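Probable manganase-dependent inorganic pyrophosphatase (Clostridium perfringens, PDB 3L31) probably hydrolyses inorganic pyrophosphate to phosphate as a family II pyrophosphatase, its CBS and DRTGG regulatory region binding the inhibitor AMP. Local coordinates at residues A[45-50]-A[224-229]; A[196-201]-A[217-222]; A[207-212]-A[228-233]. All blocks are in the same frame, centred on the assembly; numbering follows the deposited sequence.

Contact 1: residues A[45-50]-A[224-229]; sequences NHLLGM and NKVVGS. With AMP (adenosine monophosphate), chain C.
The backbones of 45-50 and 224-229 come nearest at His46 and Lys225, whose CA atoms lie 5.1 Å apart, and Val226 N donates to Asn45 O at 3.1 Å in a bond that is almost straight (169° at the hydrogen). Asn45 returns a second bond from its side chain. With CG anti to the backbone N (chi1 -166°) the amide reaches across Val226 at about a right angle, and ND2 gives a hydrogen to Val226 O at 3.0 Å, approaching 24° off the carbonyl plane. Val226 is therefore gripped at both its N-H and its C=O by one asparagine, at the first residue of strand 226-230. The His46 ring crosses Asn224 at about a right angle, Asn224 CB lying in plane at the ring edge, 3.7 Å from CD2. Lys225 bends at chi2 and then runs out straight, bringing NZ to 3.6 Å from His46 CE1; NZ also makes a weak bond to Asn44 O. Next to these polar groups, Val226 CG2 packs 3.8 Å from Leu47 CB. A water joins the two backbones, accepting from Leu47 N at 2.7 Å and donating to Asn224 O. Further along, Met50, bent at chi2 and chi3, lays CG 3.9 Å from C5 of the AMP adenine. Each segment carries a classic beta bulge, Leu48 and Gly49 opposite Val40, Val227 and Gly228 opposite Val219. The turn-and-strand ends of two CBS motifs thus meet as near equivalents, the pairing of a Bateman module, with AMP bound at Met50.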
loop_
_atom_site.group_PDB
_atom_site.type_symbol
_atom_site.label_atom_id
_atom_site.label_comp_id
_atom_site.label_asym_id
_atom_site.label_seq_id
_atom_site.Cartn_x
_atom_site.Cartn_y
_atom_site.Cartn_z
ATOM N N ASN A 45 -16.380 7.687 23.083
ATOM C CA ASN A 45 -16.730 8.463 21.903
ATOM C C ASN A 45 -16.208 9.917 21.965
ATOM O O ASN A 45 -16.821 10.832 21.441
ATOM C CB ASN A 45 -18.248 8.419 21.686
ATOM C CG ASN A 45 -18.635 8.899 20.307
ATOM O OD1 ASN A 45 -17.952 8.591 19.316
ATOM N ND2 ASN A 45 -19.699 9.687 20.223
ATOM N N HIS A 46 -15.052 10.108 22.593
ATOM C CA HIS A 46 -14.277 11.371 22.492
ATOM C C HIS A 46 -13.190 11.281 21.413
ATOM O O HIS A 46 -12.570 10.219 21.197
ATOM C CB HIS A 46 -13.595 11.731 23.826
ATOM C CG HIS A 46 -14.536 12.207 24.888
ATOM N ND1 HIS A 46 -14.990 11.389 25.897
ATOM C CD2 HIS A 46 -15.104 13.425 25.101
ATOM C CE1 HIS A 46 -15.805 12.079 26.681
ATOM N NE2 HIS A 46 -15.880 13.318 26.226
ATOM N N LEU A 47 -12.969 12.402 20.739
ATOM C CA LEU A 47 -12.119 12.437 19.557
ATOM C C LEU A 47 -10.687 12.095 19.875
ATOM O O LEU A 47 -10.029 12.747 20.652
ATOM C CB LEU A 47 -12.185 13.836 18.852
ATOM C CG LEU A 47 -11.359 14.081 17.590
ATOM C CD1 LEU A 47 -11.813 13.168 16.390
ATOM C CD2 LEU A 47 -11.375 15.551 17.187
ATOM N N LEU A 48 -10.187 11.083 19.207
ATOM C CA LEU A 48 -8.776 10.765 19.273
ATOM C C LEU A 48 -7.985 11.190 18.020
ATOM O O LEU A 48 -6.809 11.460 18.101
ATOM C CB LEU A 48 -8.593 9.260 19.505
ATOM C CG LEU A 48 -8.945 8.691 20.884
ATOM C CD1 LEU A 48 -8.714 7.156 20.976
ATOM C CD2 LEU A 48 -8.133 9.385 21.981
ATOM N N GLY A 49 -8.592 11.233 16.840
ATOM C CA GLY A 49 -7.764 11.375 15.652
ATOM C C GLY A 49 -8.526 11.543 14.379
ATOM O O GLY A 49 -9.734 11.415 14.383
ATOM N N MET A 50 -7.806 11.836 13.292
ATOM C CA MET A 50 -8.351 11.670 11.957
ATOM C C MET A 50 -7.501 10.712 11.182
ATOM O O MET A 50 -6.258 10.718 11.300
ATOM C CB MET A 50 -8.459 12.963 11.188
ATOM C CG MET A 50 -9.558 13.905 11.729
ATOM S SD MET A 50 -11.273 13.354 11.486
ATOM C CE MET A 50 -11.283 13.457 9.658
ATOM N N ASN A 224 -18.915 17.281 24.015
ATOM C CA ASN A 224 -17.611 16.859 23.485
ATOM C C ASN A 224 -17.563 15.529 22.779
ATOM O O ASN A 224 -16.488 14.965 22.628
ATOM C CB ASN A 224 -16.580 16.819 24.604
ATOM C CG ASN A 224 -15.515 17.823 24.401
ATOM O OD1 ASN A 224 -15.797 19.015 24.284
ATOM N ND2 ASN A 224 -14.268 17.356 24.309
ATOM N N LYS A 225 -18.717 15.015 22.373
ATOM C CA LYS A 225 -18.773 13.705 21.711
ATOM C C LYS A 225 -18.810 13.849 20.190
ATOM O O LYS A 225 -19.439 14.764 19.631
ATOM C CB LYS A 225 -19.976 12.880 22.174
ATOM C CG LYS A 225 -20.289 12.946 23.685
ATOM C CD LYS A 225 -19.685 11.764 24.472
ATOM C CE LYS A 225 -19.679 12.026 25.982
ATOM N NZ LYS A 225 -19.186 10.816 26.698
ATOM N N VAL A 226 -18.111 12.931 19.544
ATOM C CA VAL A 226 -18.061 12.883 18.087
ATOM C C VAL A 226 -19.397 12.466 17.490
ATOM O O VAL A 226 -19.892 11.367 17.728
ATOM C CB VAL A 226 -16.965 11.940 17.547
ATOM C CG1 VAL A 226 -17.113 11.822 16.063
ATOM C CG2 VAL A 226 -15.587 12.466 17.920
ATOM N N VAL A 227 -19.946 13.337 16.662
ATOM C CA VAL A 227 -21.268 13.101 16.122
ATOM C C VAL A 227 -21.244 12.740 14.656
ATOM O O VAL A 227 -22.206 12.178 14.109
ATOM C CB VAL A 227 -22.175 14.316 16.347
ATOM C CG1 VAL A 227 -23.039 14.544 15.133
ATOM C CG2 VAL A 227 -22.995 14.095 17.630
ATOM N N GLY A 228 -20.112 13.035 14.039
ATOM C CA GLY A 228 -19.935 12.850 12.602
ATOM C C GLY A 228 -18.812 13.699 12.034
ATOM O O GLY A 228 -17.841 14.015 12.745
ATOM N N SER A 229 -18.948 14.051 10.748
ATOM C CA SER A 229 -18.023 14.955 10.115
ATOM C C SER A 229 -18.628 15.767 8.953
ATOM O O SER A 229 -19.656 15.433 8.379
ATOM C CB SER A 229 -16.790 14.186 9.646
ATOM O OG SER A 229 -16.959 13.721 8.335
HETATM P P AMP C . -6.627 14.828 4.096
HETATM O O1P AMP C . -6.967 16.172 3.557
HETATM O O2P AMP C . -7.827 14.251 4.765
HETATM O O3P AMP C . -5.963 13.914 3.086
HETATM O "O5'" AMP C . -5.579 14.990 5.345
HETATM C "C5'" AMP C . -4.211 15.452 5.195
HETATM C "C4'" AMP C . -3.412 15.179 6.478
HETATM O "O4'" AMP C . -4.042 15.859 7.573
HETATM C "C3'" AMP C . -3.477 13.725 6.899
HETATM O "O3'" AMP C . -2.349 13.387 7.710
HETATM C "C2'" AMP C . -4.727 13.621 7.767
HETATM O "O2'" AMP C . -4.632 12.583 8.745
HETATM C "C1'" AMP C . -4.728 14.970 8.472
HETATM N N9 AMP C . -6.077 15.514 8.731
HETATM C C8 AMP C . -7.175 15.170 8.034
HETATM N N7 AMP C . -8.270 15.829 8.464
HETATM C C5 AMP C . -7.856 16.611 9.478
HETATM C C6 AMP C . -8.510 17.577 10.381
HETATM N N6 AMP C . -9.832 17.790 10.237
HETATM N N1 AMP C . -7.757 18.217 11.325
HETATM C C2 AMP C . -6.438 17.956 11.418
HETATM N N3 AMP C . -5.769 17.087 10.624
HETATM C C4 AMP C . -6.408 16.424 9.640
HETATM O O HOH W 1 -14.193 14.718 21.411
#

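Contact 2: residues A[196-201]-A[217-222]; sequences VSTDDL and YPVIDE. With AMP (adenosine monophosphate), chain C.
Thr198 packs alongside the end of strand 217-220, and its side chain can be followed outward. CB stands 4.2 Å from Ile220 O, the same oxygen that accepts from Thr198 N at 3.0 Å. From there the methyl CG2 lies 3.9 Å from Val219 CG1, the two side chains crossing at about a right angle. The other branch, OG1, is set between the backbone N and the carbonyl carbon (chi1 39°); it passes 3.5 Å from Asp221 CA and donates to Asp199 OD1 at 2.7 Å, nearly along that C-O axis. The two segments run parallel, with Val196 paired to Val219 and Ser197 to Ile220. This is the beta-alpha-beta unit of the CBS motif: strand 196-197, helix 202-210 and strand 217-220, the helix returning the chain so that the strands lie side by side. Val196 makes two backbone bonds, its N donating to Pro218 O and its O accepting from Ile220 N, both at 2.7 Å. Val196 CG1 meets Val219 CG2 at 4.1 Å, and helix residue Val205 also packs on Val196. Leaving the strand, 197-200 makes a type I turn in which Asp200 OD2 takes the N-H of Ser197 from above the carboxylate plane. At the start of 217-220, Tyr217 CD1 and Pro218 CD each lie 3.8 Å from N6 of the AMP adenine, where both residues belong to the nucleotide pocket.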
loop_
_atom_site.group_PDB
_atom_site.type_symbol
_atom_site.label_atom_id
_atom_site.label_comp_id
_atom_site.label_asym_id
_atom_site.label_seq_id
_atom_site.Cartn_x
_atom_site.Cartn_y
_atom_site.Cartn_z
ATOM N N VAL A 196 -15.118 20.727 14.628
ATOM C CA VAL A 196 -16.175 21.727 14.508
ATOM C C VAL A 196 -17.304 21.358 15.460
ATOM O O VAL A 196 -17.571 20.179 15.637
ATOM C CB VAL A 196 -16.630 21.815 13.027
ATOM C CG1 VAL A 196 -18.106 22.053 12.912
ATOM C CG2 VAL A 196 -15.876 22.909 12.320
ATOM N N SER A 197 -17.916 22.360 16.105
ATOM C CA SER A 197 -19.025 22.133 17.086
ATOM C C SER A 197 -20.401 22.198 16.448
ATOM O O SER A 197 -20.637 22.941 15.502
ATOM C CB SER A 197 -19.011 23.165 18.226
ATOM O OG SER A 197 -17.895 22.997 19.071
ATOM N N THR A 198 -21.318 21.423 16.994
ATOM C CA THR A 198 -22.691 21.445 16.492
ATOM C C THR A 198 -23.248 22.874 16.465
ATOM O O THR A 198 -24.058 23.226 15.604
ATOM C CB THR A 198 -23.622 20.543 17.320
ATOM O OG1 THR A 198 -23.285 20.649 18.718
ATOM C CG2 THR A 198 -23.493 19.101 16.848
ATOM N N ASP A 199 -22.758 23.706 17.373
ATOM C CA ASP A 199 -23.323 25.035 17.549
ATOM C C ASP A 199 -22.519 26.177 16.931
ATOM O O ASP A 199 -22.897 27.322 17.090
ATOM C CB ASP A 199 -23.543 25.334 19.028
ATOM C CG ASP A 199 -24.461 24.306 19.715
ATOM O OD1 ASP A 199 -24.223 23.077 19.575
ATOM O OD2 ASP A 199 -25.415 24.728 20.410
ATOM N N ASP A 200 -21.433 25.884 16.218
ATOM C CA ASP A 200 -20.670 26.949 15.569
ATOM C C ASP A 200 -21.511 27.481 14.419
ATOM O O ASP A 200 -22.235 26.726 13.764
ATOM C CB ASP A 200 -19.306 26.460 15.024
ATOM C CG ASP A 200 -18.258 26.181 16.125
ATOM O OD1 ASP A 200 -18.374 26.721 17.251
ATOM O OD2 ASP A 200 -17.306 25.412 15.846
ATOM N N LEU A 201 -21.393 28.782 14.162
ATOM C CA LEU A 201 -22.090 29.405 13.033
ATOM C C LEU A 201 -21.456 28.958 11.752
ATOM O O LEU A 201 -20.241 29.006 11.605
ATOM C CB LEU A 201 -22.041 30.951 13.069
ATOM C CG LEU A 201 -22.697 31.752 14.211
ATOM C CD1 LEU A 201 -22.798 33.202 13.753
ATOM C CD2 LEU A 201 -24.064 31.210 14.609
ATOM N N TYR A 217 -13.827 17.501 8.480
ATOM C CA TYR A 217 -13.685 18.013 9.827
ATOM C C TYR A 217 -14.686 17.338 10.726
ATOM O O TYR A 217 -15.898 17.359 10.447
ATOM C CB TYR A 217 -13.911 19.533 9.839
ATOM C CG TYR A 217 -12.962 20.256 8.909
ATOM C CD1 TYR A 217 -11.820 20.918 9.401
ATOM C CD2 TYR A 217 -13.180 20.270 7.562
ATOM C CE1 TYR A 217 -10.924 21.565 8.526
ATOM C CE2 TYR A 217 -12.282 20.890 6.693
ATOM C CZ TYR A 217 -11.164 21.568 7.194
ATOM O OH TYR A 217 -10.269 22.205 6.317
ATOM N N PRO A 218 -14.195 16.701 11.799
ATOM C CA PRO A 218 -15.090 16.064 12.749
ATOM C C PRO A 218 -15.949 17.063 13.444
ATOM O O PRO A 218 -15.479 18.134 13.825
ATOM C CB PRO A 218 -14.134 15.395 13.766
ATOM C CG PRO A 218 -12.831 16.028 13.561
ATOM C CD PRO A 218 -12.788 16.428 12.115
ATOM N N VAL A 219 -17.201 16.668 13.629
ATOM C CA VAL A 219 -18.222 17.490 14.280
ATOM C C VAL A 219 -18.432 16.947 15.632
ATOM O O VAL A 219 -18.673 15.755 15.750
ATOM C CB VAL A 219 -19.558 17.427 13.536
ATOM C CG1 VAL A 219 -20.665 17.949 14.403
ATOM C CG2 VAL A 219 -19.463 18.227 12.248
ATOM N N ILE A 220 -18.324 17.801 16.650
ATOM C CA ILE A 220 -18.477 17.368 18.039
ATOM C C ILE A 220 -19.610 18.116 18.721
ATOM O O ILE A 220 -19.826 19.311 18.488
ATOM C CB ILE A 220 -17.167 17.523 18.870
ATOM C CG1 ILE A 220 -16.678 18.970 18.902
ATOM C CG2 ILE A 220 -16.026 16.606 18.315
ATOM C CD1 ILE A 220 -15.677 19.239 20.049
ATOM N N ASP A 221 -20.364 17.395 19.540
ATOM C CA ASP A 221 -21.545 17.981 20.134
ATOM C C ASP A 221 -21.136 18.760 21.391
ATOM O O ASP A 221 -19.945 18.867 21.725
ATOM C CB ASP A 221 -22.662 16.948 20.386
ATOM C CG ASP A 221 -22.348 15.968 21.524
ATOM O OD1 ASP A 221 -21.604 16.321 22.461
ATOM O OD2 ASP A 221 -22.844 14.825 21.474
ATOM N N GLU A 222 -22.123 19.297 22.092
ATOM C CA GLU A 222 -21.822 20.233 23.183
ATOM C C GLU A 222 -21.286 19.490 24.413
ATOM O O GLU A 222 -20.716 20.098 25.294
ATOM C CB GLU A 222 -23.023 21.174 23.499
ATOM C CG GLU A 222 -24.165 20.568 24.337
ATOM C CD GLU A 222 -24.889 19.417 23.646
ATOM O OE1 GLU A 222 -24.746 19.274 22.404
ATOM O OE2 GLU A 222 -25.599 18.654 24.360
HETATM P P AMP C . -6.627 14.828 4.096
HETATM O O1P AMP C . -6.967 16.172 3.557
HETATM O O2P AMP C . -7.827 14.251 4.765
HETATM O O3P AMP C . -5.963 13.914 3.086
HETATM O "O5'" AMP C . -5.579 14.990 5.345
HETATM C "C5'" AMP C . -4.211 15.452 5.195
HETATM C "C4'" AMP C . -3.412 15.179 6.478
HETATM O "O4'" AMP C . -4.042 15.859 7.573
HETATM C "C3'" AMP C . -3.477 13.725 6.899
HETATM O "O3'" AMP C . -2.349 13.387 7.710
HETATM C "C2'" AMP C . -4.727 13.621 7.767
HETATM O "O2'" AMP C . -4.632 12.583 8.745
HETATM C "C1'" AMP C . -4.728 14.970 8.472
HETATM N N9 AMP C . -6.077 15.514 8.731
HETATM C C8 AMP C . -7.175 15.170 8.034
HETATM N N7 AMP C . -8.270 15.829 8.464
HETATM C C5 AMP C . -7.856 16.611 9.478
HETATM C C6 AMP C . -8.510 17.577 10.381
HETATM N N6 AMP C . -9.832 17.790 10.237
HETATM N N1 AMP C . -7.757 18.217 11.325
HETATM C C2 AMP C . -6.438 17.956 11.418
HETATM N N3 AMP C . -5.769 17.087 10.624
HETATM C C4 AMP C . -6.408 16.424 9.640
#

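Contact 3: residues A[207-212]-A[228-233]; sequences VTMSET and GSIARF
Met209 and Arg232 make a buried helix-to-strand contact, in which the C-terminal part of helix 202-210 and the residues that follow meet 230-232. The nearest CA atoms, those of Met209 and Arg232, are 7.4 Å apart, so side chains do the joining. Met209 points from the helix toward the other segment, its chain extended beyond CG, and runs past Arg232 in the opposite direction; SD lies 4.0 Å from Arg232 CG. The Met209 and Ile230 side chains cross at about a right angle, though the close approach of their ends is doubtful in the model. Tyr217, from the neighbouring strand 217-220, also packs on Met209, placing the methionine between helix 202-210 and the sheet of this CBS alpha/beta motif. Arg232 supplies the polar half of the contact. Stretched out from CG to NE, it brings NH2 to two backbone carbonyls: Met209 O at 3.1 Å, with the donor 23° off the carbonyl plane, and Thr212 O at 2.8 Å, a weak bond bent to 122° at the hydrogen. Both oxygens lie at the edge of the guanidinium, while NH1 is bonded to Tyr214 O, so the group faces three main-chain carbonyls, one of them through a weak bond. Thr212 OG1 bonds to the hydroxyl of Tyr217. From 228-233, Ala231 packs on Arg213 of the second subunit, and Arg232 on Phe233 of that subunit.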
loop_
_atom_site.group_PDB
_atom_site.type_symbol
_atom_site.label_atom_id
_atom_site.label_comp_id
_atom_site.label_asym_id
_atom_site.label_seq_id
_atom_site.Cartn_x
_atom_site.Cartn_y
_atom_site.Cartn_z
ATOM N N VAL A 207 -14.815 30.265 7.520
ATOM C CA VAL A 207 -13.498 30.865 7.728
ATOM C C VAL A 207 -12.503 29.774 8.088
ATOM O O VAL A 207 -11.504 29.563 7.387
ATOM C CB VAL A 207 -13.486 31.961 8.830
ATOM C CG1 VAL A 207 -12.055 32.411 9.122
ATOM C CG2 VAL A 207 -14.342 33.161 8.407
ATOM N N THR A 208 -12.803 29.075 9.174
ATOM C CA THR A 208 -11.932 27.996 9.682
ATOM C C THR A 208 -11.509 26.987 8.593
ATOM O O THR A 208 -10.330 26.637 8.483
ATOM C CB THR A 208 -12.557 27.267 10.897
ATOM O OG1 THR A 208 -12.773 28.213 11.949
ATOM C CG2 THR A 208 -11.627 26.125 11.409
ATOM N N MET A 209 -12.465 26.560 7.779
ATOM C CA MET A 209 -12.195 25.620 6.702
ATOM C C MET A 209 -11.254 26.186 5.646
ATOM O O MET A 209 -10.533 25.420 4.986
ATOM C CB MET A 209 -13.484 25.170 6.008
ATOM C CG MET A 209 -14.349 24.230 6.851
ATOM S SD MET A 209 -15.500 23.228 5.844
ATOM C CE MET A 209 -16.407 22.373 7.137
ATOM N N SER A 210 -11.265 27.503 5.441
ATOM C CA SER A 210 -10.435 28.079 4.359
ATOM C C SER A 210 -8.974 28.206 4.794
ATOM O O SER A 210 -8.090 28.439 3.983
ATOM C CB SER A 210 -10.966 29.443 3.875
ATOM O OG SER A 210 -10.518 30.482 4.724
ATOM N N GLU A 211 -8.742 28.016 6.083
ATOM C CA GLU A 211 -7.399 28.114 6.664
ATOM C C GLU A 211 -6.541 26.885 6.365
ATOM O O GLU A 211 -5.303 26.975 6.349
ATOM C CB GLU A 211 -7.480 28.321 8.185
ATOM C CG GLU A 211 -8.059 29.691 8.585
ATOM C CD GLU A 211 -8.549 29.725 10.036
ATOM O OE1 GLU A 211 -8.182 28.807 10.812
ATOM O OE2 GLU A 211 -9.318 30.658 10.393
ATOM N N THR A 212 -7.220 25.755 6.125
ATOM C CA THR A 212 -6.571 24.453 5.863
ATOM C C THR A 212 -7.189 23.735 4.675
ATOM O O THR A 212 -8.165 24.178 4.117
ATOM C CB THR A 212 -6.645 23.501 7.085
ATOM O OG1 THR A 212 -8.008 23.368 7.534
ATOM C CG2 THR A 212 -5.772 24.018 8.222
ATOM N N GLY A 228 -20.112 13.035 14.039
ATOM C CA GLY A 228 -19.935 12.850 12.602
ATOM C C GLY A 228 -18.812 13.699 12.034
ATOM O O GLY A 228 -17.841 14.015 12.745
ATOM N N SER A 229 -18.948 14.051 10.748
ATOM C CA SER A 229 -18.023 14.955 10.115
ATOM C C SER A 229 -18.628 15.767 8.953
ATOM O O SER A 229 -19.656 15.433 8.379
ATOM C CB SER A 229 -16.790 14.186 9.646
ATOM O OG SER A 229 -16.959 13.721 8.335
ATOM N N ILE A 230 -17.949 16.846 8.635
ATOM C CA ILE A 230 -18.418 17.777 7.628
ATOM C C ILE A 230 -17.374 18.088 6.565
ATOM O O ILE A 230 -16.180 18.117 6.826
ATOM C CB ILE A 230 -18.811 19.111 8.297
ATOM C CG1 ILE A 230 -20.264 19.071 8.728
ATOM C CG2 ILE A 230 -18.732 20.246 7.322
ATOM C CD1 ILE A 230 -21.182 19.720 7.691
ATOM N N ALA A 231 -17.831 18.358 5.359
ATOM C CA ALA A 231 -16.908 18.814 4.325
ATOM C C ALA A 231 -17.414 20.098 3.716
ATOM O O ALA A 231 -18.552 20.482 3.930
ATOM C CB ALA A 231 -16.710 17.745 3.282
ATOM N N ARG A 232 -16.514 20.779 3.015
ATOM C CA ARG A 232 -16.834 21.988 2.259
ATOM C C ARG A 232 -18.138 21.777 1.491
ATOM O O ARG A 232 -18.943 22.690 1.338
ATOM C CB ARG A 232 -15.686 22.377 1.300
ATOM C CG ARG A 232 -14.573 23.165 1.978
ATOM C CD ARG A 232 -13.271 23.263 1.180
ATOM N NE ARG A 232 -12.120 23.472 2.070
ATOM C CZ ARG A 232 -11.450 22.471 2.667
ATOM N NH1 ARG A 232 -11.808 21.203 2.450
ATOM N NH2 ARG A 232 -10.427 22.717 3.488
ATOM N N PHE A 233 -18.342 20.540 1.055
ATOM C CA PHE A 233 -19.490 20.161 0.213
ATOM C C PHE A 233 -20.839 20.321 0.906
ATOM O O PHE A 233 -21.859 20.449 0.256
ATOM C CB PHE A 233 -19.353 18.707 -0.281
ATOM C CG PHE A 233 -20.601 18.169 -0.954
ATOM C CD1 PHE A 233 -20.778 18.289 -2.336
ATOM C CD2 PHE A 233 -21.596 17.541 -0.215
ATOM C CE1 PHE A 233 -21.923 17.785 -2.968
ATOM C CE2 PHE A 233 -22.755 17.037 -0.844
ATOM C CZ PHE A 233 -22.909 17.157 -2.219
#

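All three contacts use one three-stranded sheet, in the order 196-197, 217-220, 226-230. Contacts 1 and 2 have centres about 10 Å apart and meet where the strands pair, Gly228 O and Val227 N each 2.9 Å from Val219 N and Val219 O respectively. Contact 3 lies about 11 Å from contact 2, centre to centre, and shares Gly228 and Ser229 with contact 1; Tyr217 O is 2.8 Å from Ile230 N. AMP sits beside the first two: Met50 SD of contact 1 lies 3.5 Å from Pro218 CD of contact 2, two pocket residues from different CBS ranges. Contact 3 lies farther from the nucleotide, the side chain of Thr212 being about 6 Å from AMP; the pocket residue Tyr217 touches it.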